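Local atomic coordinates of 3-oxoacyl-(acyl-carrier protein) synthase II (Thermus thermophilus, PDB entry 1J3N), a protein that catalyses, as a beta-ketoacyl-ACP synthase of the condensing-enzyme family, the chain-lengthening condensation of fatty acid synthesis, in which an acyl chain is joined to malonyl-ACP. Residues G32-T37 with E51-P56; G108-E113 with A191-A196. All blocks are in the same frame, centred on the assembly; numbering follows the deposited sequence.

In the fold
The two contacts follow one another along the chain, contact 1 closing before contact 2 opens, and all four segments belong to the N-terminal beta-ketoacyl synthase region. Contact 1 sits at the end of the two-stranded antiparallel sheet of 33-35 and 48-50. Contact 2 joins the first turns of helices 109-122 and 194-202, which follow the parallel neighbours 98-103 and 182-189 of the large mixed sheet. Their centres are about 15 Å apart, and they meet where Glu51 CG packs on Ile192 CD1 at 3.9 Å. Contact 1 is touched by no other subunit, whereas contact 2 lies against the second copy of the homodimer, so the small sheet packs, through Glu51, on the loop leading into a dimer-facing helix.

Contact 1: residues G32-T37 with E51-P56; sequences GVRPIT and EVDVDP
Glu51 is the buried acid of this contact, and its carboxylate is held by Arg34 and Thr37 together. Glu51 OE1 takes three donors: Thr37 OG1 at 2.5 Å on the syn side, and Arg34 NE and NH2 on the anti side. The arginine grips side-on, with two nitrogens on the one oxygen, Arg34 NE lying 3.0 Å from Glu51 OE1. Guanidinium and carboxylate planes stand 84° apart, yet OE1 stays close to the guanidinium plane. The other oxygen, Glu51 OE2, receives Thr37 N at 2.8 Å and also Arg38 N, so both acid oxygens are engaged and the group is fixed against rotation; so many donors would probably favour the charged form. Ile36 CG2 packs against Glu51 OE2 at 3.4 Å.

Strand 33-35 pairs antiparallel with 48-50, Arg34 bonding through its backbone to Ala49, and Glu51 follows directly where the second strand gives way to loop. Here the pairing no longer closes directly: a water donates to Gly32 O and to Glu51 O, bridging the two carbonyls while its oxygen lies 2.9 Å above the guanidinium plane of Arg34.

The outer, looser part of the contact is the link from Arg34 to the exposed Asp53. The two meet tip to tip in an end-on salt bridge, Arg34 NH1 to Asp53 OD2 at 2.8 Å and Arg34 NH2 to Asp53 OD1 at 2.9 Å. The planes are 39° apart, and NH2 makes the straighter bond. With CG between backbone N and carbonyl carbon (chi1 66°) and an extended chain beyond, Arg34 spans from strand to loop. An alanine here would probably leave Asp53 without its cationic mate and Glu51 OE1 with Thr37 as its main remaining donor across the contact.

Contact 2: residues G108-E113 with A191-A196; sequences GMETWE and AITPMA
Met109 fills the apolar centre, touching Ala191, Thr193, Met195 and Ala196. Its CG stands anti to the backbone N (chi1 -165°) and the chain bends beyond it. Met109 CG lies 4.0 Å from Ala196 CB and packs on Ala191 CB as well, while Met109 CE reaches Met195 CG at 3.8 Å, the two methionine chains crossing at about a right angle. Met109 CG also comes 3.2 Å from Thr193 OG1, which brings the apolar chain up against the polar cluster. The methyl CG2 of Thr193 lies against Met109 CG too, and packs 3.8 Å from Glu110 CG.

Both segments are helix starts: Gly108 is the N-cap of 109-122 and Thr193 that of 194-202, its OG1 accepting a weak capping bond from Ala196 N. The condensing enzymes of this thiolase-like family work as dimers, and here the second subunit lies close by: Trp112 stacks on Trp112 of that subunit, and Pro194 packs on its Phe119.

Glu113, from helix 109-122, puts its carboxylate at the start of helix 194-202. Its extended chain slides past Met195 in the opposite direction, and Glu113 OE1 accepts Met195 N at 2.9 Å and Thr193 OG1 at 2.8 Å. These donors come from opposite faces of the carboxylate, the hydroxyl 47° above the plane. The helix N-terminus would probably stabilise the negative charge of this buried acid. Glu113 OE2 rests 3.4 Å from Pro194 CD. Farther out, a water donates to both Glu110 OE2 and Ile192 O, and the Glu110 carboxylate has a second partner in Arg70.

Contact 1: residues G32-T37 with E51-P56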
loop_
_atom_site.group_PDB
_atom_site.type_symbol
_atom_site.label_atom_id
_atom_site.label_comp_id
_atom_site.label_asym_id
_atom_site.label_seq_id
_atom_site.Cartn_x
_atom_site.Cartn_y
_atom_site.Cartn_z
ATOM N N GLY A 32 0.115 25.541 -12.716
ATOM C CA GLY A 32 -1.020 24.728 -13.118
ATOM C C GLY A 32 -2.206 24.925 -12.194
ATOM O O GLY A 32 -3.189 24.188 -12.269
ATOM N N VAL A 33 -2.116 25.931 -11.327
ATOM C CA VAL A 33 -3.172 26.244 -10.368
ATOM C C VAL A 33 -4.167 27.245 -10.966
ATOM O O VAL A 33 -3.773 28.220 -11.598
ATOM C CB VAL A 33 -2.565 26.830 -9.076
ATOM C CG1 VAL A 33 -3.640 27.005 -8.021
ATOM C CG2 VAL A 33 -1.465 25.916 -8.571
ATOM N N ARG A 34 -5.457 27.007 -10.758
ATOM C CA ARG A 34 -6.475 27.890 -11.317
ATOM C C ARG A 34 -7.793 27.724 -10.581
ATOM O O ARG A 34 -7.926 26.848 -9.732
ATOM C CB ARG A 34 -6.683 27.544 -12.796
ATOM C CG ARG A 34 -7.284 26.149 -13.021
ATOM C CD ARG A 34 -7.243 25.742 -14.492
ATOM N NE ARG A 34 -7.921 24.468 -14.738
ATOM C CZ ARG A 34 -7.880 23.809 -15.895
ATOM N NH1 ARG A 34 -7.191 24.301 -16.919
ATOM N NH2 ARG A 34 -8.528 22.659 -16.035
ATOM N N PRO A 35 -8.783 28.582 -10.883
ATOM C CA PRO A 35 -10.073 28.443 -10.205
ATOM C C PRO A 35 -10.595 27.045 -10.565
ATOM O O PRO A 35 -10.428 26.593 -11.699
ATOM C CB PRO A 35 -10.906 29.564 -10.828
ATOM C CG PRO A 35 -9.881 30.609 -11.128
ATOM C CD PRO A 35 -8.764 29.795 -11.724
ATOM N N ILE A 36 -11.206 26.358 -9.607
ATOM C CA ILE A 36 -11.701 25.007 -9.848
ATOM C C ILE A 36 -12.806 24.949 -10.893
ATOM O O ILE A 36 -13.790 25.678 -10.818
ATOM C CB ILE A 36 -12.199 24.364 -8.524
ATOM C CG1 ILE A 36 -11.023 24.232 -7.546
ATOM C CG2 ILE A 36 -12.807 22.984 -8.785
ATOM C CD1 ILE A 36 -11.451 23.948 -6.103
ATOM N N THR A 37 -12.628 24.072 -11.875
ATOM C CA THR A 37 -13.614 23.897 -12.932
ATOM C C THR A 37 -14.196 22.486 -12.898
ATOM O O THR A 37 -15.266 22.246 -13.452
ATOM C CB THR A 37 -13.002 24.125 -14.323
ATOM O OG1 THR A 37 -12.028 23.109 -14.584
ATOM C CG2 THR A 37 -12.337 25.496 -14.403
ATOM N N GLU A 51 -5.540 21.509 -11.761
ATOM C CA GLU A 51 -6.264 20.534 -12.557
ATOM C C GLU A 51 -5.530 20.087 -13.814
ATOM O O GLU A 51 -4.758 20.839 -14.421
ATOM C CB GLU A 51 -7.646 21.084 -12.936
ATOM C CG GLU A 51 -8.489 21.527 -11.745
ATOM C CD GLU A 51 -9.834 22.100 -12.165
ATOM O OE1 GLU A 51 -9.903 22.695 -13.263
ATOM O OE2 GLU A 51 -10.815 21.974 -11.397
ATOM N N VAL A 52 -5.775 18.834 -14.183
ATOM C CA VAL A 52 -5.184 18.249 -15.369
ATOM C C VAL A 52 -6.210 18.330 -16.493
ATOM O O VAL A 52 -7.406 18.176 -16.260
ATOM C CB VAL A 52 -4.824 16.756 -15.144
ATOM C CG1 VAL A 52 -4.620 16.069 -16.476
ATOM C CG2 VAL A 52 -3.559 16.636 -14.288
ATOM N N ASP A 53 -5.732 18.579 -17.705
ATOM C CA ASP A 53 -6.592 18.647 -18.878
ATOM C C ASP A 53 -6.141 17.548 -19.824
ATOM O O ASP A 53 -5.099 17.665 -20.462
ATOM C CB ASP A 53 -6.469 20.007 -19.577
ATOM C CG ASP A 53 -7.116 21.129 -18.790
ATOM O OD1 ASP A 53 -8.237 20.921 -18.281
ATOM O OD2 ASP A 53 -6.510 22.218 -18.697
ATOM N N VAL A 54 -6.914 16.474 -19.905
ATOM C CA VAL A 54 -6.562 15.368 -20.777
ATOM C C VAL A 54 -7.815 14.640 -21.242
ATOM O O VAL A 54 -8.804 14.547 -20.507
ATOM C CB VAL A 54 -5.631 14.357 -20.055
ATOM C CG1 VAL A 54 -6.398 13.616 -18.975
ATOM C CG2 VAL A 54 -5.041 13.378 -21.057
ATOM N N ASP A 55 -7.768 14.133 -22.470
ATOM C CA ASP A 55 -8.886 13.391 -23.044
ATOM C C ASP A 55 -8.613 11.899 -22.877
ATOM O O ASP A 55 -7.904 11.293 -23.677
ATOM C CB ASP A 55 -9.035 13.744 -24.527
ATOM C CG ASP A 55 -10.179 13.007 -25.198
ATOM O OD1 ASP A 55 -11.053 12.466 -24.484
ATOM O OD2 ASP A 55 -10.206 12.984 -26.449
ATOM N N PRO A 56 -9.171 11.289 -21.820
ATOM C CA PRO A 56 -8.967 9.859 -21.568
ATOM C C PRO A 56 -9.356 9.032 -22.788
ATOM O O PRO A 56 -8.700 8.046 -23.114
ATOM C CB PRO A 56 -9.878 9.588 -20.372
ATOM C CG PRO A 56 -9.915 10.910 -19.668
ATOM C CD PRO A 56 -10.073 11.869 -20.813
HETATM O O HOH W 1 -4.990 23.676 -14.173
#

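Contact 2: residues G108-E113 with A191-A196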
loop_
_atom_site.group_PDB
_atom_site.type_symbol
_atom_site.label_atom_id
_atom_site.label_comp_id
_atom_site.label_asym_id
_atom_site.label_seq_id
_atom_site.Cartn_x
_atom_site.Cartn_y
_atom_site.Cartn_z
ATOM N N GLY A 108 -10.272 5.775 -5.312
ATOM C CA GLY A 108 -11.444 6.277 -6.016
ATOM C C GLY A 108 -12.329 7.281 -5.302
ATOM O O GLY A 108 -13.476 6.981 -4.968
ATOM N N MET A 109 -11.808 8.483 -5.099
ATOM C CA MET A 109 -12.538 9.550 -4.424
ATOM C C MET A 109 -13.893 9.886 -5.079
ATOM O O MET A 109 -14.900 10.021 -4.386
ATOM C CB MET A 109 -11.659 10.803 -4.367
ATOM C CG MET A 109 -12.125 11.873 -3.387
ATOM S SD MET A 109 -12.157 11.311 -1.668
ATOM C CE MET A 109 -13.828 11.785 -1.227
ATOM N N GLU A 110 -13.926 10.029 -6.403
ATOM C CA GLU A 110 -15.186 10.345 -7.077
ATOM C C GLU A 110 -16.189 9.209 -6.908
ATOM O O GLU A 110 -17.380 9.443 -6.686
ATOM C CB GLU A 110 -14.972 10.603 -8.573
ATOM C CG GLU A 110 -14.113 11.813 -8.912
ATOM C CD GLU A 110 -14.193 12.192 -10.390
ATOM O OE1 GLU A 110 -14.359 11.296 -11.251
ATOM O OE2 GLU A 110 -14.081 13.391 -10.692
ATOM N N THR A 111 -15.698 7.976 -7.006
ATOM C CA THR A 111 -16.545 6.799 -6.862
ATOM C C THR A 111 -17.129 6.737 -5.458
ATOM O O THR A 111 -18.292 6.371 -5.268
ATOM C CB THR A 111 -15.746 5.501 -7.155
ATOM O OG1 THR A 111 -15.357 5.486 -8.533
ATOM C CG2 THR A 111 -16.595 4.265 -6.860
ATOM N N TRP A 112 -16.322 7.105 -4.469
ATOM C CA TRP A 112 -16.783 7.099 -3.091
ATOM C C TRP A 112 -17.970 8.045 -2.914
ATOM O O TRP A 112 -18.937 7.715 -2.228
ATOM C CB TRP A 112 -15.652 7.508 -2.139
ATOM C CG TRP A 112 -14.871 6.349 -1.565
ATOM C CD1 TRP A 112 -13.573 6.010 -1.837
ATOM C CD2 TRP A 112 -15.324 5.427 -0.564
ATOM N NE1 TRP A 112 -13.189 4.937 -1.060
ATOM C CE2 TRP A 112 -14.245 4.560 -0.272
ATOM C CE3 TRP A 112 -16.537 5.250 0.112
ATOM C CZ2 TRP A 112 -14.343 3.530 0.678
ATOM C CZ3 TRP A 112 -16.637 4.223 1.058
ATOM C CH2 TRP A 112 -15.542 3.379 1.329
ATOM N N GLU A 113 -17.899 9.223 -3.530
ATOM C CA GLU A 113 -18.989 10.196 -3.414
ATOM C C GLU A 113 -20.229 9.741 -4.168
ATOM O O GLU A 113 -21.345 9.866 -3.668
ATOM C CB GLU A 113 -18.553 11.564 -3.945
ATOM C CG GLU A 113 -17.421 12.206 -3.151
ATOM C CD GLU A 113 -17.182 13.652 -3.541
ATOM O OE1 GLU A 113 -16.233 14.266 -3.008
ATOM O OE2 GLU A 113 -17.945 14.176 -4.379
ATOM N N ALA A 191 -8.199 13.376 -6.422
ATOM C CA ALA A 191 -9.017 13.814 -5.302
ATOM C C ALA A 191 -9.553 15.248 -5.361
ATOM O O ALA A 191 -9.893 15.836 -4.324
ATOM C CB ALA A 191 -8.252 13.599 -4.005
ATOM N N ILE A 192 -9.624 15.823 -6.553
ATOM C CA ILE A 192 -10.172 17.164 -6.673
ATOM C C ILE A 192 -11.683 16.967 -6.701
ATOM O O ILE A 192 -12.307 16.906 -7.767
ATOM C CB ILE A 192 -9.687 17.872 -7.960
ATOM C CG1 ILE A 192 -8.168 18.085 -7.882
ATOM C CG2 ILE A 192 -10.400 19.217 -8.122
ATOM C CD1 ILE A 192 -7.571 18.890 -9.044
ATOM N N THR A 193 -12.249 16.812 -5.507
ATOM C CA THR A 193 -13.680 16.606 -5.343
ATOM C C THR A 193 -14.186 17.450 -4.172
ATOM O O THR A 193 -13.403 17.919 -3.335
ATOM C CB THR A 193 -14.011 15.102 -5.106
ATOM O OG1 THR A 193 -13.587 14.704 -3.797
ATOM C CG2 THR A 193 -13.311 14.241 -6.134
ATOM N N PRO A 194 -15.503 17.669 -4.106
ATOM C CA PRO A 194 -16.092 18.473 -3.025
ATOM C C PRO A 194 -15.708 17.984 -1.634
ATOM O O PRO A 194 -15.297 18.770 -0.771
ATOM C CB PRO A 194 -17.595 18.342 -3.271
ATOM C CG PRO A 194 -17.691 18.113 -4.754
ATOM C CD PRO A 194 -16.533 17.201 -5.051
ATOM N N MET A 195 -15.835 16.677 -1.427
ATOM C CA MET A 195 -15.541 16.075 -0.132
ATOM C C MET A 195 -14.080 16.069 0.291
ATOM O O MET A 195 -13.786 16.186 1.474
ATOM C CB MET A 195 -16.091 14.648 -0.084
ATOM C CG MET A 195 -15.782 13.903 1.207
ATOM S SD MET A 195 -16.747 12.387 1.333
ATOM C CE MET A 195 -16.879 12.237 3.097
ATOM N N ALA A 196 -13.168 15.921 -0.661
ATOM C CA ALA A 196 -11.740 15.889 -0.340
ATOM C C ALA A 196 -11.179 17.284 -0.085
ATOM O O ALA A 196 -10.440 17.498 0.874
ATOM C CB ALA A 196 -10.970 15.222 -1.461
HETATM O O HOH W 2 -12.088 15.189 -9.931
#